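Pancreatic lipase related protein 2 (Equus caballus, PDB 1W52) probably hydrolyses the acyl ester bonds of galactolipids and triacylglycerols, releasing fatty acids. Local coordinates at residues A[35-40]-A[104-109]; A[352-357]-A[403-408]. One frame throughout, in Å; residues are numbered along the deposited sequence.

Contact 1 (A[35-40]-A[104-109]); sequences VNTRFL and ISVDWS
Arg38 and Asp107, and Leu40 and Ser105, are hydrogen-bonded antiparallel pairs joining strands 38-43 and 102-107. Leu40 N donates to Ser105 O and Ser105 N to Leu40 O, each over 3.0 Å; Asp107 N reaches Arg38 O at 2.9 Å, while the return bond from Arg38 N to Asp107 O is bent and weak. Apolar contact lies on the face of Phe39 and Val106, the non-hydrogen-bonded pair between them. Their side chains run side by side, Val106 CG2 lying at the ring edge 3.9 Å from Phe39 CD1. Ile104 CG2, 3.8 Å from Phe39 CB, also lies near the ring plane. Val106 CG1, anti to the backbone N (chi1 177°), is thereby set 4.1 Å from Thr37 CG2. An alanine at Val106 would probably open a gap beside Phe39 and Thr37, leaving the ring edge with less to hold its rotation. Helix 116-141 packs on this face through Thr130 and Leu133. On the other face Arg38 NE stays 4.6 Å from Asp107 OD1, beyond a salt bridge, and Leu40 CD2 lies over one guanidinium face. Arg38 NH2 pairs instead with Glu84, while Asp107 OD1 accepts from Ser109 OG and OD2 from Gly83 N. The chemistry is thus largely apolar on the Phe39 face, while the other mixes Leu40 with the polar Ser105, Arg38 and Asp107, near the edge of an alpha/beta-hydrolase sheet.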
ATOM      1  N   VAL A  35      14.584  11.486 -22.640  1.00 45.78           N
ATOM      2  CA  VAL A  35      13.849  10.616 -21.678  1.00 42.61           C
ATOM      3  C   VAL A  35      13.722   9.113 -22.063  1.00 42.95           C
ATOM      4  O   VAL A  35      13.683   8.248 -21.159  1.00 42.74           O
ATOM      5  CB  VAL A  35      12.425  11.117 -21.467  1.00 40.31           C
ATOM      6  CG1 VAL A  35      11.750  10.340 -20.392  1.00 36.87           C
ATOM      7  CG2 VAL A  35      12.415  12.576 -21.111  1.00 38.42           C
ATOM      8  N   ASN A  36      13.656   8.820 -23.376  1.00 42.69           N
ATOM      9  CA  ASN A  36      13.547   7.463 -23.909  1.00 42.18           C
ATOM     10  C   ASN A  36      12.480   6.652 -23.192  1.00 42.38           C
ATOM     11  O   ASN A  36      12.780   5.592 -22.597  1.00 41.93           O
ATOM     12  CB  ASN A  36      14.879   6.741 -23.826  1.00 41.95           C
ATOM     13  CG  ASN A  36      14.856   5.394 -24.530  1.00 42.53           C
ATOM     14  OD1 ASN A  36      15.481   4.411 -24.084  1.00 42.64           O
ATOM     15  ND2 ASN A  36      14.122   5.333 -25.635  1.00 44.30           N
ATOM     16  N   THR A  37      11.239   7.179 -23.225  1.00 42.50           N
ATOM     17  CA  THR A  37      10.070   6.474 -22.662  1.00 42.04           C
ATOM     18  C   THR A  37       9.796   5.225 -23.472  1.00 42.53           C
ATOM     19  O   THR A  37       9.785   5.272 -24.701  1.00 43.45           O
ATOM     20  CB  THR A  37       8.838   7.321 -22.756  1.00 41.41           C
ATOM     21  OG1 THR A  37       9.096   8.587 -22.184  1.00 40.93           O
ATOM     22  CG2 THR A  37       7.719   6.749 -21.935  1.00 40.00           C
ATOM     23  N   ARG A  38       9.508   4.120 -22.819  1.00 41.89           N
ATOM     24  CA  ARG A  38       9.409   2.878 -23.560  1.00 41.75           C
ATOM     25  C   ARG A  38       8.324   2.010 -22.949  1.00 40.46           C
ATOM     26  O   ARG A  38       8.453   1.574 -21.811  1.00 40.62           O
ATOM     27  CB  ARG A  38      10.749   2.135 -23.535  1.00 42.63           C
ATOM     28  CG  ARG A  38      11.838   2.650 -24.469  1.00 44.11           C
ATOM     29  CD  ARG A  38      12.810   1.535 -24.880  1.00 47.29           C
ATOM     30  NE  ARG A  38      12.964   0.562 -23.800  1.00 50.25           N
ATOM     31  CZ  ARG A  38      13.312  -0.724 -23.951  1.00 53.90           C
ATOM     32  NH1 ARG A  38      13.584  -1.249 -25.142  1.00 54.81           N
ATOM     33  NH2 ARG A  38      13.412  -1.497 -22.877  1.00 55.28           N
ATOM     34  N   PHE A  39       7.271   1.749 -23.720  1.00 39.01           N
ATOM     35  CA  PHE A  39       6.144   0.917 -23.290  1.00 37.32           C
ATOM     36  C   PHE A  39       6.388  -0.565 -23.546  1.00 37.32           C
ATOM     37  O   PHE A  39       6.599  -0.964 -24.666  1.00 36.63           O
ATOM     38  CB  PHE A  39       4.941   1.372 -24.064  1.00 36.73           C
ATOM     39  CG  PHE A  39       4.603   2.812 -23.836  1.00 34.36           C
ATOM     40  CD1 PHE A  39       4.106   3.206 -22.627  1.00 31.80           C
ATOM     41  CD2 PHE A  39       4.773   3.753 -24.839  1.00 34.40           C
ATOM     42  CE1 PHE A  39       3.785   4.514 -22.402  1.00 35.08           C
ATOM     43  CE2 PHE A  39       4.427   5.095 -24.642  1.00 36.26           C
ATOM     44  CZ  PHE A  39       3.942   5.479 -23.411  1.00 36.60           C
ATOM     45  N   LEU A  40       6.406  -1.382 -22.504  1.00 37.97           N
ATOM     46  CA  LEU A  40       6.754  -2.799 -22.661  1.00 38.55           C
ATOM     47  C   LEU A  40       5.561  -3.666 -22.346  1.00 40.63           C
ATOM     48  O   LEU A  40       5.007  -3.586 -21.240  1.00 40.25           O
ATOM     49  CB  LEU A  40       7.864  -3.212 -21.742  1.00 37.71           C
ATOM     50  CG  LEU A  40       8.959  -2.177 -21.565  1.00 35.74           C
ATOM     51  CD1 LEU A  40      10.028  -2.791 -20.757  1.00 32.99           C
ATOM     52  CD2 LEU A  40       9.512  -1.700 -22.901  1.00 37.26           C
ATOM     53  N   ILE A 104       1.247  -3.258 -19.235  1.00 36.25           N
ATOM     54  CA  ILE A 104       2.410  -2.519 -19.738  1.00 35.03           C
ATOM     55  C   ILE A 104       3.210  -1.844 -18.609  1.00 35.73           C
ATOM     56  O   ILE A 104       2.643  -1.194 -17.709  1.00 36.33           O
ATOM     57  CB  ILE A 104       2.000  -1.402 -20.746  1.00 33.83           C
ATOM     58  CG1 ILE A 104       1.042  -1.912 -21.835  1.00 28.12           C
ATOM     59  CG2 ILE A 104       3.243  -0.771 -21.366  1.00 33.47           C
ATOM     60  CD1 ILE A 104       0.195  -0.802 -22.427  1.00 22.08           C
ATOM     61  N   SER A 105       4.531  -1.988 -18.712  1.00 35.84           N
ATOM     62  CA  SER A 105       5.494  -1.396 -17.809  1.00 35.73           C
ATOM     63  C   SER A 105       6.054  -0.216 -18.553  1.00 34.57           C
ATOM     64  O   SER A 105       6.521  -0.369 -19.666  1.00 34.51           O
ATOM     65  CB  SER A 105       6.580  -2.419 -17.490  1.00 36.06           C
ATOM     66  OG  SER A 105       7.708  -1.814 -16.869  1.00 40.62           O
ATOM     67  N   VAL A 106       5.938   0.969 -17.971  1.00 33.88           N
ATOM     68  CA  VAL A 106       6.392   2.200 -18.607  1.00 33.16           C
ATOM     69  C   VAL A 106       7.827   2.506 -18.154  1.00 33.35           C
ATOM     70  O   VAL A 106       8.033   3.043 -17.067  1.00 34.17           O
ATOM     71  CB  VAL A 106       5.484   3.371 -18.243  1.00 32.52           C
ATOM     72  CG1 VAL A 106       6.016   4.676 -18.865  1.00 32.22           C
ATOM     73  CG2 VAL A 106       4.041   3.103 -18.679  1.00 30.86           C
ATOM     74  N   ASP A 107       8.815   2.150 -18.970  1.00 32.83           N
ATOM     75  CA  ASP A 107      10.204   2.382 -18.607  1.00 32.86           C
ATOM     76  C   ASP A 107      10.679   3.728 -19.089  1.00 32.31           C
ATOM     77  O   ASP A 107      10.760   3.947 -20.278  1.00 32.34           O
ATOM     78  CB  ASP A 107      11.102   1.319 -19.213  1.00 33.57           C
ATOM     79  CG  ASP A 107      12.591   1.630 -19.019  1.00 34.85           C
ATOM     80  OD1 ASP A 107      13.078   2.540 -19.674  1.00 37.21           O
ATOM     81  OD2 ASP A 107      13.360   1.029 -18.255  1.00 36.97           O
ATOM     82  N   TRP A 108      11.012   4.634 -18.176  1.00 32.01           N
ATOM     83  CA  TRP A 108      11.604   5.921 -18.565  1.00 31.36           C
ATOM     84  C   TRP A 108      12.884   6.174 -17.813  1.00 31.53           C
ATOM     85  O   TRP A 108      13.198   7.306 -17.478  1.00 30.88           O
ATOM     86  CB  TRP A 108      10.640   7.066 -18.347  1.00 30.66           C
ATOM     87  CG  TRP A 108      10.169   7.208 -16.977  1.00 30.00           C
ATOM     88  CD1 TRP A 108       9.412   6.331 -16.282  1.00 30.15           C
ATOM     89  CD2 TRP A 108      10.372   8.332 -16.115  1.00 29.83           C
ATOM     90  NE1 TRP A 108       9.120   6.835 -15.034  1.00 29.23           N
ATOM     91  CE2 TRP A 108       9.699   8.062 -14.903  1.00 28.40           C
ATOM     92  CE3 TRP A 108      11.063   9.538 -16.239  1.00 28.90           C
ATOM     93  CZ2 TRP A 108       9.685   8.947 -13.836  1.00 27.68           C
ATOM     94  CZ3 TRP A 108      11.035  10.428 -15.169  1.00 29.23           C
ATOM     95  CH2 TRP A 108      10.348  10.123 -13.988  1.00 27.57           C
ATOM     96  N   SER A 109      13.620   5.094 -17.594  1.00 32.29           N
ATOM     97  CA  SER A 109      14.788   5.071 -16.731  1.00 33.87           C
ATOM     98  C   SER A 109      15.749   6.219 -16.955  1.00 34.93           C
ATOM     99  O   SER A 109      16.079   6.985 -16.029  1.00 34.31           O
ATOM    100  CB  SER A 109      15.541   3.758 -16.929  1.00 34.02           C
ATOM    101  OG  SER A 109      15.580   3.396 -18.290  1.00 36.74           O
TER

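Contact 2 (A[352-357]-A[403-408]); sequences GKANGY and FVWNKT
Gly356 CA lies 3.2 Å from Asn406 O, a CA-H...O contact that is one link between the two main chains. The CA atoms come nearest at Gly356 and Lys407, 4.8 Å apart. The end-to-end directions of 354-357 and 405-408 lie 113° apart, so this is a crossing of loop-like segments and not a paired ladder. Gly356 is nearly fully extended, with backbone angles that call for glycine, and a side chain here would run into Asn406 O. Beside it Asn355 O stands 3.2 Å from Thr408 N. The short, weakly bonded strand 355-356 pairs through Gly356 with Gly377, on another strand.

The side-chain contacts of Ala354 and Asn355 fall at opposite ends of 405-408, on Trp405 and Thr408. Ala354 CB points toward the other segment and touches the rim of the Trp405 indole at CZ3, 4.0 Å away and near the ring plane. Trp405 CG sits between the backbone N and the carbonyl carbon (chi1 71°), which starts the indole on its way to Ala354. The indole NE1 is bonded to Gln442 O, which helps fix the turn of the ring; Leu379 also packs on it. Asn355 CB lies 3.7 Å from Thr408 CB, with Thr408 CG2 close by. Tyr357 CD2 makes a looser approach to Asn406 CB at 4.4 Å. This is plain packing between two loop-like segments of the PLAT/LH2 domain, the C-terminal beta-sandwich of pancreatic-type lipases, with Trp405 buried and Thr408 and Tyr357 exposed.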
ATOM      1  N   GLY A 352      -6.359 -12.690  44.893  1.00100.00           N
ATOM      2  CA  GLY A 352      -5.286 -11.757  45.185  1.00100.00           C
ATOM      3  C   GLY A 352      -4.890 -10.899  43.999  1.00100.00           C
ATOM      4  O   GLY A 352      -4.980 -11.347  42.863  1.00100.00           O
ATOM      5  N   LYS A 353      -4.440  -9.674  44.274  1.00100.00           N
ATOM      6  CA  LYS A 353      -4.009  -8.717  43.247  1.00100.00           C
ATOM      7  C   LYS A 353      -2.525  -8.883  42.936  1.00100.00           C
ATOM      8  O   LYS A 353      -1.699  -8.785  43.843  1.00100.00           O
ATOM      9  CB  LYS A 353      -4.229  -7.284  43.734  1.00100.00           C
ATOM     10  CG  LYS A 353      -5.617  -7.003  44.297  1.00100.00           C
ATOM     11  CD  LYS A 353      -5.804  -5.511  44.592  1.00100.00           C
ATOM     12  CE  LYS A 353      -7.117  -4.978  44.037  1.00100.00           C
ATOM     13  NZ  LYS A 353      -7.041  -3.515  43.806  1.00100.00           N
ATOM     14  N   ALA A 354      -2.188  -9.103  41.662  1.00100.00           N
ATOM     15  CA  ALA A 354      -0.796  -9.349  41.224  1.00100.00           C
ATOM     16  C   ALA A 354      -0.284  -8.234  40.283  1.00100.00           C
ATOM     17  O   ALA A 354      -0.829  -7.114  40.304  1.00100.00           O
ATOM     18  CB  ALA A 354      -0.677 -10.759  40.555  1.00100.00           C
ATOM     19  N   ASN A 355       0.786  -8.522  39.520  1.00100.00           N
ATOM     20  CA  ASN A 355       1.212  -7.702  38.364  1.00 98.69           C
ATOM     21  C   ASN A 355       1.921  -8.519  37.299  1.00 97.07           C
ATOM     22  O   ASN A 355       2.695  -9.425  37.627  1.00 96.89           O
ATOM     23  CB  ASN A 355       2.110  -6.549  38.788  1.00 97.29           C
ATOM     24  CG  ASN A 355       1.345  -5.474  39.476  1.00 94.58           C
ATOM     25  OD1 ASN A 355       0.732  -4.624  38.845  1.00 89.04           O
ATOM     26  ND2 ASN A 355       1.327  -5.531  40.792  1.00 92.88           N
ATOM     27  N   GLY A 356       1.677  -8.213  36.024  1.00 94.78           N
ATOM     28  CA  GLY A 356       2.347  -8.982  34.996  1.00 93.44           C
ATOM     29  C   GLY A 356       1.909  -8.963  33.553  1.00 92.30           C
ATOM     30  O   GLY A 356       0.917  -8.354  33.163  1.00 91.42           O
ATOM     31  N   TYR A 357       2.722  -9.673  32.777  1.00 91.78           N
ATOM     32  CA  TYR A 357       2.491  -9.957  31.370  1.00 91.54           C
ATOM     33  C   TYR A 357       1.272 -10.879  31.261  1.00 89.51           C
ATOM     34  O   TYR A 357       1.003 -11.648  32.196  1.00 90.26           O
ATOM     35  CB  TYR A 357       3.736 -10.645  30.763  1.00 92.03           C
ATOM     36  CG  TYR A 357       4.942  -9.746  30.518  1.00 95.92           C
ATOM     37  CD1 TYR A 357       4.805  -8.345  30.357  1.00 99.53           C
ATOM     38  CD2 TYR A 357       6.225 -10.294  30.416  1.00 99.13           C
ATOM     39  CE1 TYR A 357       5.926  -7.513  30.108  1.00100.00           C
ATOM     40  CE2 TYR A 357       7.354  -9.476  30.162  1.00100.00           C
ATOM     41  CZ  TYR A 357       7.205  -8.084  30.008  1.00100.00           C
ATOM     42  OH  TYR A 357       8.326  -7.287  29.760  1.00100.00           O
ATOM     43  N   PHE A 403      -2.586 -19.147  26.616  1.00 92.87           N
ATOM     44  CA  PHE A 403      -2.334 -18.296  27.823  1.00 90.15           C
ATOM     45  C   PHE A 403      -0.813 -18.223  28.204  1.00 90.22           C
ATOM     46  O   PHE A 403       0.058 -18.200  27.318  1.00 91.20           O
ATOM     47  CB  PHE A 403      -3.187 -18.746  29.038  1.00 88.05           C
ATOM     48  CG  PHE A 403      -3.486 -17.648  30.039  1.00 80.96           C
ATOM     49  CD1 PHE A 403      -4.066 -16.457  29.636  1.00 74.97           C
ATOM     50  CD2 PHE A 403      -3.216 -17.801  31.382  1.00 75.01           C
ATOM     51  CE1 PHE A 403      -4.361 -15.428  30.553  1.00 71.14           C
ATOM     52  CE2 PHE A 403      -3.517 -16.765  32.293  1.00 71.95           C
ATOM     53  CZ  PHE A 403      -4.084 -15.584  31.869  1.00 69.55           C
ATOM     54  N   VAL A 404      -0.466 -18.054  29.538  1.00 88.34           N
ATOM     55  CA  VAL A 404       0.881 -18.058  30.169  1.00 86.84           C
ATOM     56  C   VAL A 404       0.931 -16.725  30.881  1.00 88.28           C
ATOM     57  O   VAL A 404       0.136 -15.814  30.597  1.00 87.84           O
ATOM     58  CB  VAL A 404       2.136 -18.130  29.227  1.00 85.15           C
ATOM     59  CG1 VAL A 404       3.407 -17.815  30.005  1.00 82.67           C
ATOM     60  CG2 VAL A 404       2.287 -19.521  28.625  1.00 83.00           C
ATOM     61  N   TRP A 405       1.613 -16.472  31.838  1.00 90.68           N
ATOM     62  CA  TRP A 405       1.753 -15.162  32.440  1.00 92.28           C
ATOM     63  C   TRP A 405       2.887 -15.163  33.478  1.00 93.82           C
ATOM     64  O   TRP A 405       3.226 -16.198  34.096  1.00 94.32           O
ATOM     65  CB  TRP A 405       0.424 -14.641  33.006  1.00 91.92           C
ATOM     66  CG  TRP A 405      -0.023 -15.342  34.214  1.00 91.11           C
ATOM     67  CD1 TRP A 405      -0.320 -16.671  34.333  1.00 90.04           C
ATOM     68  CD2 TRP A 405      -0.232 -14.761  35.509  1.00 91.08           C
ATOM     69  NE1 TRP A 405      -0.719 -16.952  35.618  1.00 90.19           N
ATOM     70  CE2 TRP A 405      -0.676 -15.803  36.367  1.00 90.54           C
ATOM     71  CE3 TRP A 405      -0.102 -13.458  36.034  1.00 90.53           C
ATOM     72  CZ2 TRP A 405      -0.982 -15.585  37.722  1.00 90.23           C
ATOM     73  CZ3 TRP A 405      -0.396 -13.246  37.387  1.00 90.20           C
ATOM     74  CH2 TRP A 405      -0.831 -14.306  38.211  1.00 90.34           C
ATOM     75  N   ASN A 406       3.471 -13.985  33.641  1.00 94.75           N
ATOM     76  CA  ASN A 406       4.711 -13.825  34.351  1.00 95.69           C
ATOM     77  C   ASN A 406       4.584 -12.676  35.335  1.00 97.06           C
ATOM     78  O   ASN A 406       3.570 -11.971  35.340  1.00 97.00           O
ATOM     79  CB  ASN A 406       5.816 -13.598  33.328  1.00 95.80           C
ATOM     80  CG  ASN A 406       6.047 -14.818  32.448  1.00 95.37           C
ATOM     81  OD1 ASN A 406       5.676 -14.838  31.278  1.00 94.03           O
ATOM     82  ND2 ASN A 406       6.653 -15.845  33.022  1.00 96.37           N
ATOM     83  N   LYS A 407       5.620 -12.498  36.159  1.00 98.84           N
ATOM     84  CA  LYS A 407       5.602 -11.600  37.323  1.00 99.82           C
ATOM     85  C   LYS A 407       6.285 -10.219  37.087  1.00 99.87           C
ATOM     86  O   LYS A 407       7.199 -10.092  36.281  1.00 99.98           O
ATOM     87  CB  LYS A 407       6.283 -12.328  38.495  1.00100.00           C
ATOM     88  CG  LYS A 407       5.877 -13.811  38.696  1.00100.00           C
ATOM     89  CD  LYS A 407       4.637 -13.941  39.587  1.00100.00           C
ATOM     90  CE  LYS A 407       4.659 -15.204  40.456  1.00100.00           C
ATOM     91  NZ  LYS A 407       4.594 -14.870  41.919  1.00100.00           N
ATOM     92  N   THR A 408       5.848  -9.195  37.812  1.00 99.77           N
ATOM     93  CA  THR A 408       6.370  -7.830  37.651  1.00100.00           C
ATOM     94  C   THR A 408       6.766  -7.230  38.995  1.00100.00           C
ATOM     95  O   THR A 408       7.867  -6.729  39.148  1.00100.00           O
ATOM     96  CB  THR A 408       5.306  -6.955  36.956  1.00 99.89           C
ATOM     97  OG1 THR A 408       5.516  -7.010  35.549  1.00 98.91           O
ATOM     98  CG2 THR A 408       5.436  -5.450  37.270  1.00 99.30           C
TER

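Contacts 1 and 2 belong to different parts of the chain, the first to the lipase portion with its alpha/beta-hydrolase sheet and the second to the PLAT/LH2 domain. Their centres are 59 Å apart and their nearest atoms about 47 Å, on opposite sides of the chain's centre, and contact 1 is complete in sequence before the first residue of contact 2. Only contact 1 comes near the catalytic machinery: the Trp108 side chain is about 8 Å from that of Ser154, the predicted nucleophile, about 11 Å from that of His265, the predicted charge-relay histidine, and about 10 Å from a bound decylamine-N,N-dimethyl-N-oxide. Contact 2 is far from the active site and the detergent, a matter of C-terminal domain packing.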